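One contact in two related proteins. Structure 1 is glutamate receptor kainate-like protein from Pleurobrachia bachei, which probably forms a subunit of a glycine-activated ion channel of the ionotropic glutamate receptor family, glycine occupying its ligand-binding domain: PDB 4ZDM (chain A, 1.50 Å), residues T88-V93 and L217-R222. Structure 2 is ML032222a iGluR from Mnemiopsis leidyi: PDB 4YKJ (chain B, 1.40 Å), residues T85-I90 and Y214-P219. One frame, after least-squares fit of the local backbone (RMSD 0.41 Å); residues are numbered along the deposited sequences.

Structure 1 (4ZDM); sequences TDMIVV and LAFGLR.
Ile91 and Gly220 pair in antiparallel fashion where strand 90-92 meets the end of the long strand 205-221, buried in the clamshell-like ligand-binding domain; the chain turns a corner at Val93, whose side chain is about 5 Å from the bound glycine. Two backbone hydrogen bonds make the pair, Ile91 N to Gly220 O at 2.8 Å and Gly220 N to Ile91 O at 3.0 Å. Apolar contacts lie beside it. Met90, bent at chi3 (63°), brings SD 4.0 Å from Phe219 CD2, a Met-aromatic contact, and 3.9 Å from Leu221 CD1. Val92 CB lies 3.9 Å from Phe219 CZ, and helix 40-52 also packs on this ring through Ile44 and Met48. Polar bonds close the far end: Arg222 NH2 makes a salt bridge to Asp89 OD1 at 3.0 Å, and NH1 hydrogen-bonds Thr88 O at 2.7 Å and also Leu83 O. Arg11 N holds Asp89 OD2. Water 1 links Asp89 O with Arg222 N.

Structure 2 (4YKJ); sequences TDMIAI and YAFGLP.
Between Ile88 and Gly217 run two backbone hydrogen bonds, Ile88 N to Gly217 O at 2.8 Å and Gly217 N to Ile88 O at 3.0 Å, forming an antiparallel pair. The apolar group beside it is built on Met87, whose chain bends at chi3 (74°) and sets SD 3.8 Å from Phe216 CD2, a Met-aromatic contact. The same sulfur, Met87 SD, meets Leu218 CD2 at 3.9 Å. Ala89 CB stands 4.3 Å from Phe216 CZ, and helix 37-49 also packs on this ring through Val38 and Met41. At the far end the contact is nonpolar on one side: Pro219 CD rests 3.2 Å from Asp86 O, with CG of the same ring 3.9 Å from that oxygen. Asp86 OD2 makes a salt bridge to Arg11 NE. Tyr214 OH and Glu188 OE1 are hydrogen-bonded.

Structure 1 against structure 2
Both structures pair the strands through the same backbone hydrogen bonds, between Ile91(A) and Gly220(A) and between Ile88(B) and Gly217(B). The side chains of Asp89(A), Ile91(A) and Phe219(A) and their counterparts keep their places. Bonding changes at Arg222(A) against Pro219(B). The arginine gives a salt bridge from NH2 to Asp89(A) OD1 and a hydrogen bond from NH1 to Thr88(A) O at 2.7 Å; proline has no polar atom for either, and Pro219(B) CG comes no nearer than 5.3 Å to Thr85(B) O. Contact with Asp89(A) / Asp86(B) is kept. Water 1 of structure 1 stands 1.3 Å apart from the place of Pro219(B) CD after superposition. Without the charged link, this end of the strand pair may be held less firmly in structure 2. At Val92(A) against Ala89(B), CG1 and CG2 have no counterpart, yet CB touches Phe219(A) / Phe216(B) in both. The following peptide is turned, psi 20° against 93°, and the O atoms of Val92(A) and Ala89(B) stand 1.9 Å apart after superposition. At Val93(A) against Ile90(B), phi is -69° against -168°; CG1 of Val93(A) and CG1 and CD1 of Ile90(B) lack counterparts, while the CG2 atoms nearly coincide. Tyr214(B) extends beyond Leu217(A) by CE2, CZ and OH, its CD1 falling 0.3 Å apart from Leu217(A) CD2. Finally, the models of Leu221(A) and Leu218(B) differ in chi2, 79° against 161°, leaving the place of Leu221(A) CD2, though both touch SD of Met90(A) / Met87(B).

Structure 1 (4ZDM)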
# COMPACT_ATOMS: atom_id res chain seq x y z
N THR A 88 1.47 -4.83 3.64
CA THR A 88 2.87 -4.45 3.52
C THR A 88 3.53 -5.20 2.39
O THR A 88 2.98 -6.17 1.87
CB THR A 88 3.64 -4.73 4.80
OG1 THR A 88 3.43 -6.12 5.13
CG2 THR A 88 3.15 -3.84 5.94
N ASP A 89 4.69 -4.71 1.97
CA ASP A 89 5.49 -5.30 0.90
C ASP A 89 6.77 -5.98 1.37
O ASP A 89 7.33 -6.83 0.65
CB ASP A 89 5.85 -4.21 -0.10
CG ASP A 89 4.64 -3.53 -0.63
OD1 ASP A 89 3.78 -4.22 -1.27
OD2 ASP A 89 4.45 -2.32 -0.40
N MET A 90 7.25 -5.65 2.58
CA MET A 90 8.43 -6.27 3.13
C MET A 90 8.39 -6.09 4.63
O MET A 90 7.96 -5.03 5.09
CB MET A 90 9.72 -5.67 2.51
CG MET A 90 10.98 -6.29 3.01
SD MET A 90 12.44 -5.95 1.98
CE MET A 90 12.56 -4.22 2.15
N ILE A 91 8.80 -7.10 5.37
CA ILE A 91 8.87 -7.04 6.83
C ILE A 91 10.28 -6.70 7.21
O ILE A 91 11.21 -7.37 6.76
CB ILE A 91 8.46 -8.38 7.43
CG1 ILE A 91 7.03 -8.72 7.09
CG2 ILE A 91 8.74 -8.39 8.93
CD1 ILE A 91 6.65 -10.18 7.41
N VAL A 92 10.46 -5.66 8.04
CA VAL A 92 11.81 -5.15 8.34
C VAL A 92 12.16 -5.16 9.81
O VAL A 92 13.16 -4.53 10.19
CB VAL A 92 12.02 -3.75 7.70
CG1 VAL A 92 11.84 -3.83 6.17
CG2 VAL A 92 11.12 -2.70 8.32
N VAL A 93 11.47 -5.94 10.62
CA VAL A 93 12.00 -6.38 11.91
C VAL A 93 13.14 -7.35 11.65
O VAL A 93 13.40 -7.71 10.49
CB VAL A 93 10.95 -7.03 12.78
CG1 VAL A 93 9.76 -6.06 13.05
CG2 VAL A 93 10.42 -8.36 12.23
N LEU A 217 18.33 -14.11 11.03
CA LEU A 217 17.45 -12.97 11.21
C LEU A 217 17.51 -12.18 9.92
O LEU A 217 18.61 -11.80 9.50
CB LEU A 217 17.90 -12.11 12.39
CG LEU A 217 17.74 -12.82 13.74
CD1 LEU A 217 18.62 -12.14 14.78
CD2 LEU A 217 16.32 -12.77 14.18
N ALA A 218 16.37 -11.92 9.29
CA ALA A 218 16.34 -11.35 7.95
C ALA A 218 15.11 -10.52 7.74
O ALA A 218 14.27 -10.40 8.64
CB ALA A 218 16.42 -12.51 6.93
N PHE A 219 14.94 -9.95 6.56
CA PHE A 219 13.68 -9.32 6.17
C PHE A 219 12.80 -10.35 5.51
O PHE A 219 13.27 -11.35 4.93
CB PHE A 219 13.93 -8.13 5.25
CG PHE A 219 14.61 -6.93 5.90
CD1 PHE A 219 14.85 -6.84 7.25
CD2 PHE A 219 14.96 -5.86 5.08
CE1 PHE A 219 15.46 -5.67 7.78
CE2 PHE A 219 15.55 -4.70 5.62
CZ PHE A 219 15.79 -4.61 6.94
N GLY A 220 11.49 -10.13 5.56
CA GLY A 220 10.48 -11.00 4.97
C GLY A 220 9.87 -10.42 3.71
O GLY A 220 9.54 -9.22 3.72
N LEU A 221 9.68 -11.25 2.67
CA LEU A 221 9.13 -10.80 1.40
C LEU A 221 8.17 -11.84 0.90
O LEU A 221 8.30 -13.01 1.25
CB LEU A 221 10.20 -10.62 0.31
CG LEU A 221 11.22 -9.48 0.52
CD1 LEU A 221 12.30 -9.84 1.48
CD2 LEU A 221 11.86 -9.13 -0.83
N ARG A 222 7.19 -11.44 0.10
CA ARG A 222 6.36 -12.44 -0.57
C ARG A 222 7.22 -13.24 -1.53
O ARG A 222 8.20 -12.76 -2.08
CB ARG A 222 5.18 -11.77 -1.32
CG ARG A 222 4.11 -11.23 -0.41
CD ARG A 222 2.95 -10.64 -1.21
NE ARG A 222 3.32 -9.43 -1.92
CZ ARG A 222 3.35 -8.23 -1.35
NH1 ARG A 222 3.00 -8.08 -0.09
NH2 ARG A 222 3.74 -7.16 -2.05
O HOH W 1 6.94 -8.86 -1.05

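Structure 2 (4YKJ)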
# COMPACT_ATOMS: atom_id res chain seq x y z
N THR B 85 1.53 -4.96 3.42
CA THR B 85 2.93 -4.57 3.39
C THR B 85 3.65 -5.28 2.25
O THR B 85 3.14 -6.27 1.70
CB THR B 85 3.61 -4.89 4.73
OG1 THR B 85 3.41 -6.26 5.00
CG2 THR B 85 3.04 -4.07 5.87
N ASP B 86 4.83 -4.77 1.89
CA ASP B 86 5.68 -5.29 0.83
C ASP B 86 6.91 -6.04 1.34
O ASP B 86 7.54 -6.80 0.60
CB ASP B 86 6.16 -4.14 -0.03
CG ASP B 86 5.03 -3.35 -0.58
OD1 ASP B 86 4.14 -3.99 -1.17
OD2 ASP B 86 4.99 -2.12 -0.39
N MET B 87 7.26 -5.77 2.59
CA MET B 87 8.46 -6.36 3.19
C MET B 87 8.29 -6.21 4.69
O MET B 87 7.71 -5.23 5.13
CB MET B 87 9.72 -5.65 2.69
CG MET B 87 11.03 -6.21 3.26
SD MET B 87 12.51 -5.62 2.40
CE MET B 87 12.67 -3.94 2.96
N ILE B 88 8.78 -7.19 5.45
CA ILE B 88 8.81 -7.12 6.89
C ILE B 88 10.22 -6.73 7.29
O ILE B 88 11.15 -7.49 7.05
CB ILE B 88 8.41 -8.45 7.51
CG1 ILE B 88 6.98 -8.84 7.14
CG2 ILE B 88 8.56 -8.39 9.02
CD1 ILE B 88 6.62 -10.26 7.53
N ALA B 89 10.36 -5.53 7.87
CA ALA B 89 11.65 -4.96 8.22
C ALA B 89 11.78 -4.98 9.74
O ALA B 89 11.32 -4.09 10.44
CB ALA B 89 11.77 -3.53 7.68
N ILE B 90 12.38 -6.05 10.25
CA ILE B 90 12.53 -6.28 11.69
C ILE B 90 13.52 -7.43 11.83
O ILE B 90 14.00 -7.94 10.82
CB ILE B 90 11.12 -6.61 12.32
CG1 ILE B 90 11.05 -6.34 13.84
CG2 ILE B 90 10.70 -8.04 11.98
CD1 ILE B 90 11.59 -5.04 14.33
N TYR B 214 18.32 -13.89 11.40
CA TYR B 214 17.41 -12.77 11.21
C TYR B 214 17.54 -12.26 9.79
O TYR B 214 18.65 -12.04 9.30
CB TYR B 214 17.76 -11.63 12.15
CG TYR B 214 17.53 -11.88 13.62
CD1 TYR B 214 16.57 -12.79 14.07
CD2 TYR B 214 18.24 -11.18 14.57
CE1 TYR B 214 16.37 -12.98 15.42
CE2 TYR B 214 18.04 -11.35 15.91
CZ TYR B 214 17.12 -12.25 16.34
OH TYR B 214 16.94 -12.38 17.70
N ALA B 215 16.41 -12.04 9.14
CA ALA B 215 16.35 -11.52 7.79
C ALA B 215 15.12 -10.63 7.67
O ALA B 215 14.38 -10.47 8.65
CB ALA B 215 16.29 -12.66 6.81
N PHE B 216 14.91 -10.04 6.50
CA PHE B 216 13.66 -9.36 6.22
C PHE B 216 12.72 -10.37 5.52
O PHE B 216 13.18 -11.31 4.86
CB PHE B 216 13.85 -8.13 5.35
CG PHE B 216 14.57 -6.98 6.03
CD1 PHE B 216 14.82 -6.97 7.40
CD2 PHE B 216 14.97 -5.90 5.29
CE1 PHE B 216 15.48 -5.89 8.00
CE2 PHE B 216 15.61 -4.81 5.88
CZ PHE B 216 15.85 -4.80 7.24
N GLY B 217 11.42 -10.19 5.70
CA GLY B 217 10.42 -11.03 5.08
C GLY B 217 9.92 -10.44 3.79
O GLY B 217 9.71 -9.23 3.71
N LEU B 218 9.78 -11.25 2.75
CA LEU B 218 9.33 -10.80 1.45
C LEU B 218 8.23 -11.73 0.94
O LEU B 218 8.27 -12.94 1.18
CB LEU B 218 10.52 -10.80 0.47
CG LEU B 218 11.55 -9.71 0.74
CD1 LEU B 218 12.87 -10.09 0.06
CD2 LEU B 218 11.02 -8.42 0.18
N PRO B 219 7.23 -11.21 0.24
CA PRO B 219 6.24 -12.12 -0.33
C PRO B 219 6.85 -12.93 -1.46
O PRO B 219 7.78 -12.46 -2.14
CB PRO B 219 5.14 -11.18 -0.83
CG PRO B 219 5.81 -9.87 -1.05
CD PRO B 219 7.05 -9.81 -0.20